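Local coordinates for protein zinc chaperone AztD (Citrobacter koseri, PDB 6CMK) that acts as a periplasmic zinc chaperone, binding three zinc ions and handing one of them directly to the solute-binding protein AztC for transport, at residues L322-V327 with T378-T383; W36-A41 with K361-D366. All coordinates share one frame; numbering follows the deposited sequence.

Interaction 1: residues L322-V327 with T378-T383; sequences LNQIDV and TSFKKT
Phe380 packs against Leu322 and Gln324 in a buried contact between two neighbouring blades of the beta-propeller. Leu322 and Gln324 lie on strand 321-326, third in its four-stranded antiparallel blade. Phe380 sits in the turn between strands 371-376 and 381-387, the last two of the next blade. Its backbone takes a left-handed turn, and the ring reaches across to the other sheet with CZ in front.

The two strand residues meet the ring differently. Gln324 lays its CB over one face, 4.1 Å from the centroid of the Phe380 ring, in a CH-pi contact tilted 27° from the normal. Leu322 works from both its backbone and its side chain. Its carbonyl O comes to the edge of the ring near the ring plane, 3.5 Å from Phe380 CE2, while its side chain brings CG to 3.7 Å from Phe380 CZ. With chi1 at -177°, Leu322 CG stands opposite its own backbone N, and CD2 also reaches the ring tip. Gln334 and Val336 of strand 331-337, together with Ile362, add to the packing round Phe380.

Beyond CB the Gln324 chain runs extended to its amide, whose two ends have separate jobs. OE1 accepts from Gln334 NE2 and also bonds Ser333 OG within its own blade, which should fix the rotation of the amide. NE2 is thereby turned to the neighbouring blade, where it donates to a water 2.9 Å away; that water in turn donates to Thr378 O, also at 2.9 Å.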
# COMPACT_ATOMS: atom_id res chain seq x y z
N LEU B 322 -21.93 16.17 12.71
CA LEU B 322 -21.10 15.33 11.86
C LEU B 322 -22.01 14.33 11.16
O LEU B 322 -22.87 13.72 11.81
CB LEU B 322 -20.04 14.62 12.69
CG LEU B 322 -19.05 13.77 11.89
CD1 LEU B 322 -18.20 14.62 10.98
CD2 LEU B 322 -18.17 12.96 12.83
N ASN B 323 -21.86 14.19 9.85
CA ASN B 323 -22.73 13.33 9.06
C ASN B 323 -21.91 12.23 8.40
O ASN B 323 -20.90 12.51 7.76
CB ASN B 323 -23.51 14.11 8.00
CG ASN B 323 -24.23 15.31 8.57
OD1 ASN B 323 -25.41 15.22 8.89
ND2 ASN B 323 -23.53 16.44 8.68
N GLN B 324 -22.35 10.99 8.57
CA GLN B 324 -21.71 9.83 7.97
C GLN B 324 -22.26 9.63 6.56
O GLN B 324 -23.47 9.52 6.38
CB GLN B 324 -21.97 8.60 8.84
CG GLN B 324 -21.31 7.33 8.35
CD GLN B 324 -21.75 6.13 9.16
OE1 GLN B 324 -22.94 5.80 9.21
NE2 GLN B 324 -20.80 5.48 9.81
N ILE B 325 -21.37 9.60 5.57
CA ILE B 325 -21.74 9.34 4.19
C ILE B 325 -21.44 7.88 3.87
O ILE B 325 -20.28 7.45 3.91
CB ILE B 325 -20.98 10.24 3.21
CG1 ILE B 325 -21.17 11.71 3.57
CG2 ILE B 325 -21.43 9.95 1.78
CD1 ILE B 325 -22.61 12.15 3.63
N ASP B 326 -22.48 7.14 3.50
CA ASP B 326 -22.33 5.79 2.94
C ASP B 326 -22.16 5.97 1.44
O ASP B 326 -23.12 6.24 0.72
CB ASP B 326 -23.54 4.93 3.29
CG ASP B 326 -23.42 3.51 2.75
OD1 ASP B 326 -22.70 3.29 1.76
OD2 ASP B 326 -24.06 2.62 3.34
N VAL B 327 -20.91 5.83 0.98
CA VAL B 327 -20.57 6.19 -0.38
C VAL B 327 -21.22 5.24 -1.39
O VAL B 327 -21.66 5.67 -2.46
CB VAL B 327 -19.03 6.23 -0.53
CG1 VAL B 327 -18.63 6.54 -1.96
CG2 VAL B 327 -18.45 7.27 0.41
N THR B 378 -17.26 3.60 14.41
CA THR B 378 -18.31 2.67 14.04
C THR B 378 -19.60 2.94 14.80
O THR B 378 -20.68 2.91 14.20
CB THR B 378 -17.84 1.23 14.27
OG1 THR B 378 -17.46 1.04 15.63
CG2 THR B 378 -16.66 0.91 13.35
N SER B 379 -19.51 3.26 16.10
CA SER B 379 -20.70 3.65 16.86
C SER B 379 -21.11 5.08 16.58
O SER B 379 -22.27 5.45 16.79
CB SER B 379 -20.45 3.47 18.36
OG SER B 379 -19.68 4.54 18.88
N PHE B 380 -20.18 5.91 16.12
CA PHE B 380 -20.48 7.29 15.76
C PHE B 380 -20.96 8.07 16.97
O PHE B 380 -21.89 8.89 16.88
CB PHE B 380 -21.49 7.34 14.62
CG PHE B 380 -21.25 8.45 13.64
CD1 PHE B 380 -20.09 8.48 12.88
CD2 PHE B 380 -22.18 9.46 13.45
CE1 PHE B 380 -19.86 9.49 11.97
CE2 PHE B 380 -21.96 10.47 12.53
CZ PHE B 380 -20.80 10.49 11.80
N LYS B 381 -20.33 7.82 18.12
CA LYS B 381 -20.63 8.52 19.36
C LYS B 381 -19.34 9.03 19.99
O LYS B 381 -18.28 8.42 19.88
CB LYS B 381 -21.36 7.60 20.33
CG LYS B 381 -22.53 6.90 19.70
CD LYS B 381 -23.42 6.21 20.71
CE LYS B 381 -24.56 5.47 20.03
NZ LYS B 381 -25.09 6.21 18.84
N LYS B 382 -19.46 10.17 20.67
CA LYS B 382 -18.31 10.75 21.35
C LYS B 382 -17.78 9.79 22.41
O LYS B 382 -18.55 9.22 23.19
CB LYS B 382 -18.71 12.07 22.00
CG LYS B 382 -17.64 12.65 22.92
CD LYS B 382 -18.09 13.95 23.55
CE LYS B 382 -16.98 14.56 24.40
NZ LYS B 382 -17.48 15.75 25.14
N THR B 383 -16.45 9.62 22.45
CA THR B 383 -15.81 8.83 23.48
C THR B 383 -14.83 9.60 24.35
O THR B 383 -14.55 9.16 25.46
CB THR B 383 -15.08 7.62 22.85
OG1 THR B 383 -14.27 8.05 21.76
CG2 THR B 383 -16.10 6.60 22.36
O HOH W 1 -20.93 2.96 11.27

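Interaction 2: residues W36-A41 with K361-D366; sequences WRLFIA and KIYVTD
Tyr363 is the first residue along strand 361-366 to meet strand 36-41, and it takes Leu38 on the face of its ring. This is the packing of one propeller blade on the next, with the two strands running the same way: Leu38 lies opposite Tyr363 and Ile40 opposite Thr365. Leu38 CD2 stands almost exactly above the middle of the Tyr363 ring, 4.1 Å from its centroid and only 7° off the normal. The other methyl, CD1, sits toward the rim, 3.7 Å from Tyr363 CD2. The two side chains cross at about a right angle. Leu38 has CG opposite its carbonyl carbon (chi1 -49°), which carries both methyls to the same ring. Beyond the ring, Tyr363 OH donates to Ala53 O.

Val364 turns to the other side of its sheet, and Thr365 faces strand 36-41 again. Here the touch is looser, methyl to methyl, with Thr365 CG2 4.5 Å from Ile40 CG2. Thr365 OG1 accepts from Arg354 N and donates to Phe393 O. Both hydroxyls of this strand thus find backbone partners beyond the two segments, and what joins the segments directly is apolar: a CH-pi contact and dispersion between methyl groups.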
# COMPACT_ATOMS: atom_id res chain seq x y z
N TRP B 36 -0.53 6.49 16.02
CA TRP B 36 -1.18 7.50 15.20
C TRP B 36 -0.98 8.87 15.84
O TRP B 36 -1.01 9.00 17.07
CB TRP B 36 -2.67 7.25 15.03
CG TRP B 36 -3.06 6.01 14.26
CD1 TRP B 36 -3.00 4.72 14.71
CD2 TRP B 36 -3.60 5.95 12.94
NE1 TRP B 36 -3.46 3.86 13.75
CE2 TRP B 36 -3.83 4.58 12.65
CE3 TRP B 36 -3.90 6.90 11.98
CZ2 TRP B 36 -4.36 4.17 11.44
CZ3 TRP B 36 -4.43 6.48 10.77
CH2 TRP B 36 -4.65 5.12 10.52
N ARG B 37 -0.80 9.89 15.00
CA ARG B 37 -0.52 11.24 15.48
C ARG B 37 -1.38 12.25 14.75
O ARG B 37 -1.63 12.12 13.55
CB ARG B 37 0.96 11.57 15.30
CG ARG B 37 1.81 10.79 16.27
CD ARG B 37 3.28 10.89 15.98
NE ARG B 37 4.02 10.07 16.92
CZ ARG B 37 5.34 10.02 17.00
NH1 ARG B 37 6.08 10.74 16.18
NH2 ARG B 37 5.92 9.25 17.91
N LEU B 38 -1.86 13.24 15.50
CA LEU B 38 -2.58 14.38 14.96
C LEU B 38 -1.62 15.55 14.82
O LEU B 38 -0.78 15.79 15.69
CB LEU B 38 -3.72 14.81 15.88
CG LEU B 38 -4.68 13.72 16.36
CD1 LEU B 38 -5.69 14.32 17.35
CD2 LEU B 38 -5.36 13.10 15.17
N PHE B 39 -1.80 16.31 13.75
CA PHE B 39 -1.10 17.57 13.54
C PHE B 39 -2.15 18.65 13.39
O PHE B 39 -3.02 18.54 12.52
CB PHE B 39 -0.17 17.46 12.33
CG PHE B 39 0.89 16.43 12.50
CD1 PHE B 39 0.60 15.09 12.33
CD2 PHE B 39 2.16 16.78 12.91
CE1 PHE B 39 1.55 14.13 12.52
CE2 PHE B 39 3.13 15.82 13.10
CZ PHE B 39 2.82 14.49 12.91
N ILE B 40 -2.10 19.65 14.27
CA ILE B 40 -3.19 20.60 14.43
C ILE B 40 -2.63 22.00 14.35
O ILE B 40 -1.76 22.38 15.14
CB ILE B 40 -3.94 20.40 15.76
CG1 ILE B 40 -4.36 18.93 15.94
CG2 ILE B 40 -5.16 21.29 15.80
CD1 ILE B 40 -3.79 18.33 17.19
N ALA B 41 -3.15 22.79 13.42
CA ALA B 41 -2.73 24.17 13.24
C ALA B 41 -3.70 25.11 13.93
O ALA B 41 -4.92 24.96 13.83
CB ALA B 41 -2.63 24.52 11.75
N LYS B 361 -11.10 6.08 15.19
CA LYS B 361 -11.62 7.28 15.81
C LYS B 361 -11.72 8.41 14.79
O LYS B 361 -10.93 8.50 13.84
CB LYS B 361 -10.75 7.74 16.98
CG LYS B 361 -10.79 6.80 18.17
CD LYS B 361 -9.73 7.18 19.19
CE LYS B 361 -9.99 6.50 20.52
NZ LYS B 361 -9.13 7.06 21.60
N ILE B 362 -12.70 9.27 15.02
CA ILE B 362 -12.91 10.48 14.25
C ILE B 362 -12.66 11.67 15.16
O ILE B 362 -13.07 11.67 16.33
CB ILE B 362 -14.34 10.54 13.66
CG1 ILE B 362 -14.63 9.30 12.81
CG2 ILE B 362 -14.50 11.80 12.82
CD1 ILE B 362 -16.10 9.14 12.49
N TYR B 363 -11.98 12.68 14.63
CA TYR B 363 -11.55 13.85 15.39
C TYR B 363 -12.12 15.10 14.75
O TYR B 363 -11.98 15.31 13.55
CB TYR B 363 -10.02 13.94 15.45
CG TYR B 363 -9.39 12.73 16.07
CD1 TYR B 363 -9.23 11.56 15.35
CD2 TYR B 363 -8.99 12.74 17.40
CE1 TYR B 363 -8.69 10.44 15.92
CE2 TYR B 363 -8.44 11.61 17.99
CZ TYR B 363 -8.29 10.47 17.23
OH TYR B 363 -7.74 9.33 17.79
N VAL B 364 -12.76 15.94 15.57
CA VAL B 364 -13.39 17.16 15.09
C VAL B 364 -12.87 18.31 15.93
O VAL B 364 -13.07 18.32 17.15
CB VAL B 364 -14.93 17.09 15.16
CG1 VAL B 364 -15.54 18.41 14.69
CG2 VAL B 364 -15.46 15.93 14.34
N THR B 365 -12.20 19.27 15.30
CA THR B 365 -11.74 20.42 16.04
C THR B 365 -12.92 21.33 16.35
O THR B 365 -13.86 21.46 15.57
CB THR B 365 -10.67 21.19 15.28
OG1 THR B 365 -11.18 21.64 14.02
CG2 THR B 365 -9.45 20.31 15.05
N ASP B 366 -12.86 21.94 17.53
CA ASP B 366 -13.88 22.88 18.00
C ASP B 366 -13.11 24.13 18.40
O ASP B 366 -12.86 24.37 19.59
CB ASP B 366 -14.70 22.31 19.16
CG ASP B 366 -15.93 23.13 19.46
OD1 ASP B 366 -15.99 24.28 18.99
OD2 ASP B 366 -16.83 22.64 20.18

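From the N terminus, the chain first lays down strand 32-42, runs through the intervening blades to strand 321-326, and then builds the blade holding 361-366 and 378-383. Interaction 2 therefore closes a loop of 319 residues, interaction 1 one of 50, and the two cross, since 361-366 comes between 322-327 and 378-383. Together they tie three consecutive blades, with the middle one serving both. Ile362 joins them: its CD1 lies 3.8 Å from Phe380 CE1, and its CG2 touches Leu322. After 378-383 the chain returns to the first blade, where C-terminal strand 392-403 pairs with 32-42, so both chain ends build one sheet and close the propeller ring.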